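Side-chain contacts in putative uncharacterized protein (Chaetomium thermophilum, PDB 5IJP), which binds inositol hexakisphosphate through its SPX domain and probably serves as an inositol polyphosphate sensor in phosphate homeostasis: residues L116-D119 with L120-I123; V86-R89 with E90-V94; F169-E172 with N173-S177. All coordinates share one frame; numbering follows the deposited sequence.

Interaction 1 (L116-D119 with L120-I123); sequences LEED and LSDI
Ser121 turns its hydroxyl back onto the preceding turn of the helix, where OG lies 3.0 Å from Glu117 O and equally 3.0 Å from Glu118 O. Only one proton is available for two carbonyls, so the hydroxyl can serve either one, and the model does not settle the choice. The torsion explains the reach: with chi1 at 59°, OG stands between the backbone N and the carbonyl carbon, which puts it against the carbonyls one turn back. The carboxylate of Glu118 stays further off, its OE2 3.8 Å from Ser121 OG.

Backbone bonds join the same turns. Leu120 N donates to Leu116 O over 2.9 Å. Glu117 O also takes the amide of Ser121, N to O 3.1 Å, and Glu118 O, weakly, that of Asp122. The Asp122 side chain heads elsewhere, its OD1 forming a salt bridge with Arg83 of helix 52-97.

Leu116 and Leu120 make an apolar pair, CB of the first 4.5 Å from CD1 of the second. Other side-chain carbons lie beside carbonyl oxygens: Leu120 CD1 is 3.4 Å from Leu116 O, and Ile123 CG1 is 3.4 Å from Asp119 O. Leu116 and Ile123 also face helix 52-97. Leu120 packs on both neighbouring helices, meeting Val91 as well as Leu181 and Val188 of helix 171-190, where Ser121 touches Tyr185.

Buried leucines and an isoleucine spaced three or four residues apart, with acidic residues on the outer side, make this an amphipathic turn of the long helix 110-151, as is characteristic of the helical bundle of an SPX domain.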
ATOM      1  N   LEU A 116      25.329  -1.479  12.523  1.00 89.80           N
ATOM      2  CA  LEU A 116      24.034  -0.913  12.897  1.00 87.99           C
ATOM      3  C   LEU A 116      23.531   0.090  11.863  1.00 90.95           C
ATOM      4  O   LEU A 116      22.334   0.102  11.576  1.00 89.17           O
ATOM      5  CB  LEU A 116      24.083  -0.270  14.293  1.00 88.51           C
ATOM      6  CG  LEU A 116      24.102  -1.228  15.489  1.00 93.68           C
ATOM      7  CD1 LEU A 116      24.574  -0.521  16.742  1.00 94.94           C
ATOM      8  CD2 LEU A 116      22.732  -1.848  15.729  1.00 94.91           C
ATOM      9  N   GLU A 117      24.439   0.914  11.293  1.00 88.53           N
ATOM     10  CA  GLU A 117      24.104   1.916  10.275  1.00 88.20           C
ATOM     11  C   GLU A 117      23.545   1.256   9.011  1.00 91.08           C
ATOM     12  O   GLU A 117      22.552   1.741   8.470  1.00 89.64           O
ATOM     13  CB  GLU A 117      25.318   2.796   9.940  1.00 91.62           C
ATOM     14  CG  GLU A 117      24.940   4.192   9.476  1.00102.67           C
ATOM     15  CD  GLU A 117      26.093   5.065   9.019  1.00124.89           C
ATOM     16  OE1 GLU A 117      27.048   5.260   9.805  1.00120.37           O
ATOM     17  OE2 GLU A 117      26.019   5.591   7.885  1.00119.45           O
ATOM     18  N   GLU A 118      24.160   0.138   8.567  1.00 88.14           N
ATOM     19  CA  GLU A 118      23.721  -0.620   7.393  1.00 87.55           C
ATOM     20  C   GLU A 118      22.408  -1.360   7.644  1.00 89.42           C
ATOM     21  O   GLU A 118      21.592  -1.474   6.726  1.00 88.14           O
ATOM     22  CB  GLU A 118      24.812  -1.595   6.919  1.00 90.60           C
ATOM     23  CG  GLU A 118      25.612  -1.087   5.729  1.00103.12           C
ATOM     24  CD  GLU A 118      24.831  -0.928   4.437  1.00124.14           C
ATOM     25  OE1 GLU A 118      24.402  -1.958   3.867  1.00118.31           O
ATOM     26  OE2 GLU A 118      24.651   0.229   3.992  1.00118.94           O
ATOM     27  N   ASP A 119      22.202  -1.855   8.882  1.00 85.48           N
ATOM     28  CA  ASP A 119      20.987  -2.570   9.276  1.00 83.94           C
ATOM     29  C   ASP A 119      19.787  -1.629   9.368  1.00 85.90           C
ATOM     30  O   ASP A 119      18.718  -1.969   8.862  1.00 84.38           O
ATOM     31  CB  ASP A 119      21.187  -3.332  10.600  1.00 86.34           C
ATOM     32  CG  ASP A 119      22.053  -4.581  10.522  1.00 98.79           C
ATOM     33  OD1 ASP A 119      22.375  -5.018   9.392  1.00100.20           O
ATOM     34  OD2 ASP A 119      22.403  -5.126  11.590  1.00105.26           O
ATOM     35  N   LEU A 120      19.972  -0.444   9.992  1.00 82.31           N
ATOM     36  CA  LEU A 120      18.923   0.568  10.155  1.00 81.07           C
ATOM     37  C   LEU A 120      18.520   1.231   8.834  1.00 84.29           C
ATOM     38  O   LEU A 120      17.335   1.512   8.646  1.00 82.81           O
ATOM     39  CB  LEU A 120      19.308   1.624  11.207  1.00 81.93           C
ATOM     40  CG  LEU A 120      19.306   1.163  12.673  1.00 86.85           C
ATOM     41  CD1 LEU A 120      20.271   1.977  13.498  1.00 88.43           C
ATOM     42  CD2 LEU A 120      17.915   1.231  13.284  1.00 88.43           C
ATOM     43  N   SER A 121      19.492   1.459   7.918  1.00 81.66           N
ATOM     44  CA  SER A 121      19.248   2.059   6.598  1.00 81.52           C
ATOM     45  C   SER A 121      18.424   1.136   5.697  1.00 83.86           C
ATOM     46  O   SER A 121      17.665   1.622   4.856  1.00 82.97           O
ATOM     47  CB  SER A 121      20.560   2.432   5.914  1.00 87.11           C
ATOM     48  OG  SER A 121      21.397   1.303   5.734  1.00 97.08           O
ATOM     49  N   ASP A 122      18.572  -0.194   5.882  1.00 79.88           N
ATOM     50  CA  ASP A 122      17.838  -1.226   5.149  1.00 78.81           C
ATOM     51  C   ASP A 122      16.357  -1.188   5.532  1.00 80.46           C
ATOM     52  O   ASP A 122      15.502  -1.412   4.675  1.00 79.56           O
ATOM     53  CB  ASP A 122      18.431  -2.613   5.435  1.00 81.42           C
ATOM     54  CG  ASP A 122      17.923  -3.699   4.510  1.00 91.63           C
ATOM     55  OD1 ASP A 122      17.005  -4.441   4.917  1.00 91.48           O
ATOM     56  OD2 ASP A 122      18.446  -3.808   3.381  1.00 98.62           O
ATOM     57  N   ILE A 123      16.060  -0.884   6.817  1.00 75.88           N
ATOM     58  CA  ILE A 123      14.692  -0.764   7.333  1.00 74.14           C
ATOM     59  C   ILE A 123      14.044   0.505   6.751  1.00 76.93           C
ATOM     60  O   ILE A 123      12.884   0.448   6.345  1.00 75.47           O
ATOM     61  CB  ILE A 123      14.619  -0.838   8.891  1.00 77.30           C
ATOM     62  CG1 ILE A 123      15.410  -2.048   9.441  1.00 78.54           C
ATOM     63  CG2 ILE A 123      13.161  -0.885   9.379  1.00 77.01           C
ATOM     64  CD1 ILE A 123      15.951  -1.882  10.878  1.00 86.30           C
TER

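Interaction 2 (V86-R89 with E90-V94); sequences VSER and EVQDV
Glu88 and Gln92, one turn apart on helix 52-97, bring their polar ends together without lying flat against each other: the carboxylate and amide planes stand 84° apart, with Glu88 OE2 3.4 Å from Gln92 NE2. The amide nitrogen also sits 3.5 Å from Glu88 CG, so it lies beside the aliphatic part of the chain as well as its end. The other carboxylate oxygen, OE1, forms a salt bridge with Arg180 NE of helix 171-190.

Backbone carbonyls take up the amides in regular helical order. Val91 N donates to Ser87 O and Gln92 N to Glu88 O, each over 3.0 Å, and Asp93 N to Arg89 O over 3.1 Å; the bond from Glu90 N to Val86 O is weak. Ser87 OG bonds to Arg83 O, the carbonyl one turn earlier.

Asp93 is set differently. A chi1 of 51° folds its carboxylate back close over Arg89 O, a placement to be read with caution at this resolution. Arg89 runs out extended from CG to NE, and its NE stays 4.5 Å from Asp93 OD2. That oxygen lies well out of the guanidinium plane, so no N-H points at it and any attraction is probably electrostatic only.

Between the two segments, then, the clear hydrogen bonds are backbone ones; the settled side-chain partners, Arg83 O and Arg180, lie outside them. On the exposed flank Arg89 and Asp93 are near but not bonded, whereas the contact of Glu88 with Arg180 joins helix 52-97 to helix 171-190.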
ATOM      1  N   VAL A  86      13.934  -4.881  17.519  1.00 81.43           N
ATOM      2  CA  VAL A  86      15.169  -5.644  17.749  1.00 82.55           C
ATOM      3  C   VAL A  86      16.414  -4.771  17.530  1.00 86.51           C
ATOM      4  O   VAL A  86      17.400  -4.943  18.244  1.00 87.40           O
ATOM      5  CB  VAL A  86      15.255  -7.001  16.991  1.00 86.86           C
ATOM      6  CG1 VAL A  86      14.235  -8.001  17.528  1.00 87.74           C
ATOM      7  CG2 VAL A  86      15.114  -6.834  15.478  1.00 85.23           C
ATOM      8  N   SER A  87      16.357  -3.829  16.565  1.00 82.00           N
ATOM      9  CA  SER A  87      17.459  -2.911  16.262  1.00 81.99           C
ATOM     10  C   SER A  87      17.594  -1.820  17.325  1.00 86.94           C
ATOM     11  O   SER A  87      18.714  -1.404  17.618  1.00 87.40           O
ATOM     12  CB  SER A  87      17.285  -2.290  14.881  1.00 84.14           C
ATOM     13  OG  SER A  87      17.308  -3.282  13.869  1.00 92.15           O
ATOM     14  N   GLU A  88      16.456  -1.367  17.903  1.00 83.69           N
ATOM     15  CA  GLU A  88      16.391  -0.342  18.953  1.00 84.64           C
ATOM     16  C   GLU A  88      17.112  -0.826  20.212  1.00 90.61           C
ATOM     17  O   GLU A  88      17.833  -0.043  20.829  1.00 91.19           O
ATOM     18  CB  GLU A  88      14.930   0.023  19.271  1.00 85.80           C
ATOM     19  CG  GLU A  88      14.760   1.379  19.936  1.00 97.47           C
ATOM     20  CD  GLU A  88      13.332   1.810  20.216  1.00118.39           C
ATOM     21  OE1 GLU A  88      12.445   1.549  19.371  1.00111.32           O
ATOM     22  OE2 GLU A  88      13.109   2.452  21.268  1.00114.06           O
ATOM     23  N   ARG A  89      16.935  -2.119  20.567  1.00 87.99           N
ATOM     24  CA  ARG A  89      17.583  -2.771  21.707  1.00 89.78           C
ATOM     25  C   ARG A  89      19.096  -2.850  21.453  1.00 94.36           C
ATOM     26  O   ARG A  89      19.877  -2.547  22.356  1.00 95.43           O
ATOM     27  CB  ARG A  89      16.985  -4.175  21.938  1.00 90.79           C
ATOM     28  CG  ARG A  89      17.530  -4.899  23.168  1.00103.87           C
ATOM     29  CD  ARG A  89      17.022  -6.324  23.259  1.00115.26           C
ATOM     30  NE  ARG A  89      17.904  -7.168  24.069  1.00126.20           N
ATOM     31  CZ  ARG A  89      17.784  -7.348  25.382  1.00143.29           C
ATOM     32  NH1 ARG A  89      16.816  -6.739  26.057  1.00131.23           N
ATOM     33  NH2 ARG A  89      18.634  -8.134  26.029  1.00132.79           N
ATOM     34  N   GLU A  90      19.494  -3.219  20.215  1.00 90.15           N
ATOM     35  CA  GLU A  90      20.887  -3.334  19.768  1.00 90.58           C
ATOM     36  C   GLU A  90      21.633  -2.000  19.853  1.00 94.91           C
ATOM     37  O   GLU A  90      22.808  -1.993  20.213  1.00 95.64           O
ATOM     38  CB  GLU A  90      20.962  -3.896  18.339  1.00 90.98           C
ATOM     39  CG  GLU A  90      20.737  -5.396  18.246  1.00102.02           C
ATOM     40  CD  GLU A  90      20.794  -5.962  16.839  1.00121.87           C
ATOM     41  OE1 GLU A  90      19.980  -5.537  15.987  1.00114.35           O
ATOM     42  OE2 GLU A  90      21.636  -6.857  16.597  1.00117.37           O
ATOM     43  N   VAL A  91      20.952  -0.881  19.527  1.00 90.79           N
ATOM     44  CA  VAL A  91      21.520   0.472  19.589  1.00 91.28           C
ATOM     45  C   VAL A  91      21.627   0.904  21.064  1.00 97.08           C
ATOM     46  O   VAL A  91      22.649   1.472  21.456  1.00 97.86           O
ATOM     47  CB  VAL A  91      20.732   1.490  18.707  1.00 94.03           C
ATOM     48  CG1 VAL A  91      21.224   2.924  18.911  1.00 94.96           C
ATOM     49  CG2 VAL A  91      20.811   1.116  17.230  1.00 92.63           C
ATOM     50  N   GLN A  92      20.586   0.597  21.874  1.00 94.21           N
ATOM     51  CA  GLN A  92      20.507   0.913  23.303  1.00 95.96           C
ATOM     52  C   GLN A  92      21.664   0.328  24.117  1.00101.97           C
ATOM     53  O   GLN A  92      22.274   1.059  24.899  1.00103.03           O
ATOM     54  CB  GLN A  92      19.148   0.498  23.889  1.00 97.32           C
ATOM     55  CG  GLN A  92      18.077   1.581  23.747  1.00112.13           C
ATOM     56  CD  GLN A  92      16.659   1.077  23.906  1.00130.65           C
ATOM     57  OE1 GLN A  92      16.379   0.086  24.593  1.00127.02           O
ATOM     58  NE2 GLN A  92      15.718   1.780  23.293  1.00121.45           N
ATOM     59  N   ASP A  93      21.990  -0.968  23.913  1.00 98.92           N
ATOM     60  CA  ASP A  93      23.101  -1.613  24.617  1.00100.67           C
ATOM     61  C   ASP A  93      24.470  -1.239  24.021  1.00105.22           C
ATOM     62  O   ASP A  93      25.479  -1.364  24.714  1.00106.44           O
ATOM     63  CB  ASP A  93      22.922  -3.141  24.748  1.00102.92           C
ATOM     64  CG  ASP A  93      22.598  -3.902  23.476  1.00111.62           C
ATOM     65  OD1 ASP A  93      23.383  -3.808  22.509  1.00111.61           O
ATOM     66  OD2 ASP A  93      21.614  -4.672  23.484  1.00117.48           O
ATOM     67  N   VAL A  94      24.501  -0.759  22.756  1.00100.73           N
ATOM     68  CA  VAL A  94      25.730  -0.315  22.090  1.00101.10           C
ATOM     69  C   VAL A  94      26.111   1.072  22.601  1.00106.43           C
ATOM     70  O   VAL A  94      27.279   1.306  22.914  1.00107.59           O
ATOM     71  CB  VAL A  94      25.621  -0.342  20.551  1.00103.54           C
TER

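Interaction 3 (F169-E172 with N173-S177); sequences FYKE and NYDAS
Where the chain enters helix 171-190, the last helix of the SPX domain, Tyr170 and Tyr174 meet one turn apart. Tyr174 N donates to Tyr170 O over 2.8 Å, the donor lying nearly in line with the C=O. Beside this bond Tyr174 CB packs at the edge of the Tyr170 ring, close to its plane, 4.3 Å from CD1. With CG anti to the backbone N (chi1 175°), the Tyr174 ring then swings clear of the first ring.

One residue on, Lys171 pairs with Asp175. Asp175 N bonds to Lys171 O over 3.1 Å, and the aliphatic part of the lysine runs past the carboxylate, CG 3.9 Å from OD2. A bend at chi2, 76°, turns the lysine tip toward Tyr174, bringing NZ 4.3 Å from its CD2. The ammonium remains 4.8 Å from Asp175 OD1, so the opposite charges are near without forming a salt bridge.

Further along, Asn173 O receives two bonds from one residue: Ser177 OG at 2.8 Å and Ser177 N at 3.3 Å, arriving from opposite faces of the carbonyl plane.

Around this helix entry, Phe169 and Tyr170 rest on Gln74 of helix 52-97, and Tyr170 also touches Gln73. Tyr174 reaches between two helices, meeting Ser81 of helix 52-97 and Val127 and Leu130 of helix 110-151.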
ATOM      1  N   PHE A 169      -5.462  -0.829  12.868  1.00 75.19           N
ATOM      2  CA  PHE A 169      -5.024  -0.913  14.268  1.00 76.39           C
ATOM      3  C   PHE A 169      -3.522  -0.672  14.488  1.00 79.25           C
ATOM      4  O   PHE A 169      -3.151  -0.034  15.474  1.00 80.23           O
ATOM      5  CB  PHE A 169      -5.457  -2.257  14.900  1.00 79.67           C
ATOM      6  CG  PHE A 169      -4.637  -3.469  14.512  1.00 80.48           C
ATOM      7  CD1 PHE A 169      -3.610  -3.928  15.330  1.00 84.26           C
ATOM      8  CD2 PHE A 169      -4.884  -4.145  13.323  1.00 81.38           C
ATOM      9  CE1 PHE A 169      -2.841  -5.036  14.962  1.00 84.82           C
ATOM     10  CE2 PHE A 169      -4.116  -5.255  12.957  1.00 83.92           C
ATOM     11  CZ  PHE A 169      -3.098  -5.690  13.778  1.00 82.84           C
ATOM     12  N   TYR A 170      -2.671  -1.203  13.591  1.00 73.68           N
ATOM     13  CA  TYR A 170      -1.212  -1.115  13.688  1.00 72.73           C
ATOM     14  C   TYR A 170      -0.627   0.241  13.290  1.00 75.46           C
ATOM     15  O   TYR A 170       0.468   0.568  13.741  1.00 75.13           O
ATOM     16  CB  TYR A 170      -0.540  -2.251  12.886  1.00 72.87           C
ATOM     17  CG  TYR A 170      -0.803  -2.207  11.394  1.00 72.98           C
ATOM     18  CD1 TYR A 170       0.032  -1.492  10.539  1.00 73.76           C
ATOM     19  CD2 TYR A 170      -1.866  -2.908  10.833  1.00 73.60           C
ATOM     20  CE1 TYR A 170      -0.211  -1.440   9.168  1.00 73.36           C
ATOM     21  CE2 TYR A 170      -2.113  -2.872   9.462  1.00 73.21           C
ATOM     22  CZ  TYR A 170      -1.283  -2.135   8.633  1.00 79.42           C
ATOM     23  OH  TYR A 170      -1.519  -2.099   7.279  1.00 79.41           O
ATOM     24  N   LYS A 171      -1.338   1.005  12.429  1.00 71.24           N
ATOM     25  CA  LYS A 171      -0.911   2.296  11.871  1.00 70.58           C
ATOM     26  C   LYS A 171      -0.382   3.309  12.897  1.00 75.58           C
ATOM     27  O   LYS A 171       0.628   3.956  12.619  1.00 74.95           O
ATOM     28  CB  LYS A 171      -2.025   2.932  11.021  1.00 72.76           C
ATOM     29  CG  LYS A 171      -1.509   3.831   9.893  1.00 86.82           C
ATOM     30  CD  LYS A 171      -0.954   3.037   8.707  1.00 95.68           C
ATOM     31  CE  LYS A 171       0.105   3.805   7.959  1.00106.37           C
ATOM     32  NZ  LYS A 171       0.730   2.981   6.890  1.00114.72           N
ATOM     33  N   GLU A 172      -1.044   3.442  14.064  1.00 73.63           N
ATOM     34  CA  GLU A 172      -0.632   4.372  15.122  1.00 75.04           C
ATOM     35  C   GLU A 172       0.714   3.962  15.741  1.00 78.72           C
ATOM     36  O   GLU A 172       1.577   4.819  15.947  1.00 78.89           O
ATOM     37  CB  GLU A 172      -1.721   4.491  16.201  1.00 78.50           C
ATOM     38  CG  GLU A 172      -1.591   5.731  17.070  1.00 91.07           C
ATOM     39  CD  GLU A 172      -2.455   5.721  18.314  1.00114.77           C
ATOM     40  OE1 GLU A 172      -3.453   6.477  18.351  1.00110.70           O
ATOM     41  OE2 GLU A 172      -2.131   4.963  19.258  1.00109.55           O
ATOM     42  N   ASN A 173       0.889   2.655  16.016  1.00 74.70           N
ATOM     43  CA  ASN A 173       2.110   2.093  16.599  1.00 74.54           C
ATOM     44  C   ASN A 173       3.245   2.013  15.574  1.00 75.81           C
ATOM     45  O   ASN A 173       4.412   2.137  15.950  1.00 75.67           O
ATOM     46  CB  ASN A 173       1.838   0.717  17.217  1.00 76.97           C
ATOM     47  CG  ASN A 173       0.736   0.710  18.253  1.00105.67           C
ATOM     48  OD1 ASN A 173      -0.402   0.311  17.980  1.00102.49           O
ATOM     49  ND2 ASN A 173       1.047   1.154  19.463  1.00 98.94           N
ATOM     50  N   TYR A 174       2.902   1.808  14.285  1.00 70.37           N
ATOM     51  CA  TYR A 174       3.856   1.718  13.177  1.00 68.68           C
ATOM     52  C   TYR A 174       4.487   3.074  12.867  1.00 71.88           C
ATOM     53  O   TYR A 174       5.697   3.134  12.655  1.00 71.29           O
ATOM     54  CB  TYR A 174       3.200   1.107  11.919  1.00 68.65           C
ATOM     55  CG  TYR A 174       4.093   1.105  10.696  1.00 69.55           C
ATOM     56  CD1 TYR A 174       5.127   0.182  10.562  1.00 71.42           C
ATOM     57  CD2 TYR A 174       3.903   2.025   9.668  1.00 69.85           C
ATOM     58  CE1 TYR A 174       5.958   0.185   9.444  1.00 71.72           C
ATOM     59  CE2 TYR A 174       4.732   2.040   8.548  1.00 70.23           C
ATOM     60  CZ  TYR A 174       5.756   1.115   8.439  1.00 77.83           C
ATOM     61  OH  TYR A 174       6.575   1.122   7.334  1.00 78.79           O
ATOM     62  N   ASP A 175       3.671   4.153  12.824  1.00 68.43           N
ATOM     63  CA  ASP A 175       4.136   5.516  12.551  1.00 68.59           C
ATOM     64  C   ASP A 175       5.130   5.996  13.609  1.00 73.33           C
ATOM     65  O   ASP A 175       6.117   6.643  13.259  1.00 73.15           O
ATOM     66  CB  ASP A 175       2.955   6.494  12.413  1.00 71.01           C
ATOM     67  CG  ASP A 175       2.128   6.333  11.147  1.00 78.43           C
ATOM     68  OD1 ASP A 175       2.712   6.002  10.089  1.00 77.39           O
ATOM     69  OD2 ASP A 175       0.907   6.584  11.203  1.00 84.71           O
ATOM     70  N   ALA A 176       4.893   5.636  14.889  1.00 70.65           N
ATOM     71  CA  ALA A 176       5.763   5.961  16.021  1.00 71.87           C
ATOM     72  C   ALA A 176       7.097   5.214  15.910  1.00 75.07           C
ATOM     73  O   ALA A 176       8.136   5.769  16.272  1.00 75.68           O
ATOM     74  CB  ALA A 176       5.073   5.609  17.330  1.00 74.00           C
ATOM     75  N   SER A 177       7.063   3.965  15.391  1.00 70.22           N
ATOM     76  CA  SER A 177       8.239   3.115  15.176  1.00 69.47           C
ATOM     77  C   SER A 177       9.143   3.698  14.081  1.00 72.82           C
ATOM     78  O   SER A 177      10.366   3.650  14.221  1.00 72.70           O
ATOM     79  CB  SER A 177       7.817   1.693  14.817  1.00 71.92           C
ATOM     80  OG  SER A 177       7.023   1.107  15.836  1.00 81.28           O
TER

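Overall arrangement
Interactions 1 and 2 lie on consecutive long helices, 110-151 and 52-97, with centres 12 Å apart, and they touch directly. Ile123 CD1 approaches Ser87 OG to 3.6 Å, Leu116 CD2 lies 3.8 Å from both Glu90 CB and Val91 CG2, and Leu120 CD1 is 3.9 Å from Val91 CG2. Interaction 3 has its centre about 20 Å from each of the others and its nearest atoms about 6 Å away; the later turns of its helix, through Leu181 to Val188, pack on both. The inositol hexakisphosphate pocket is built from residues Met1 to Gln5, Tyr22, Lys26 and Lys30 together with Lys147 and Met151 of helix 110-151; none of the three contacts contributes to it.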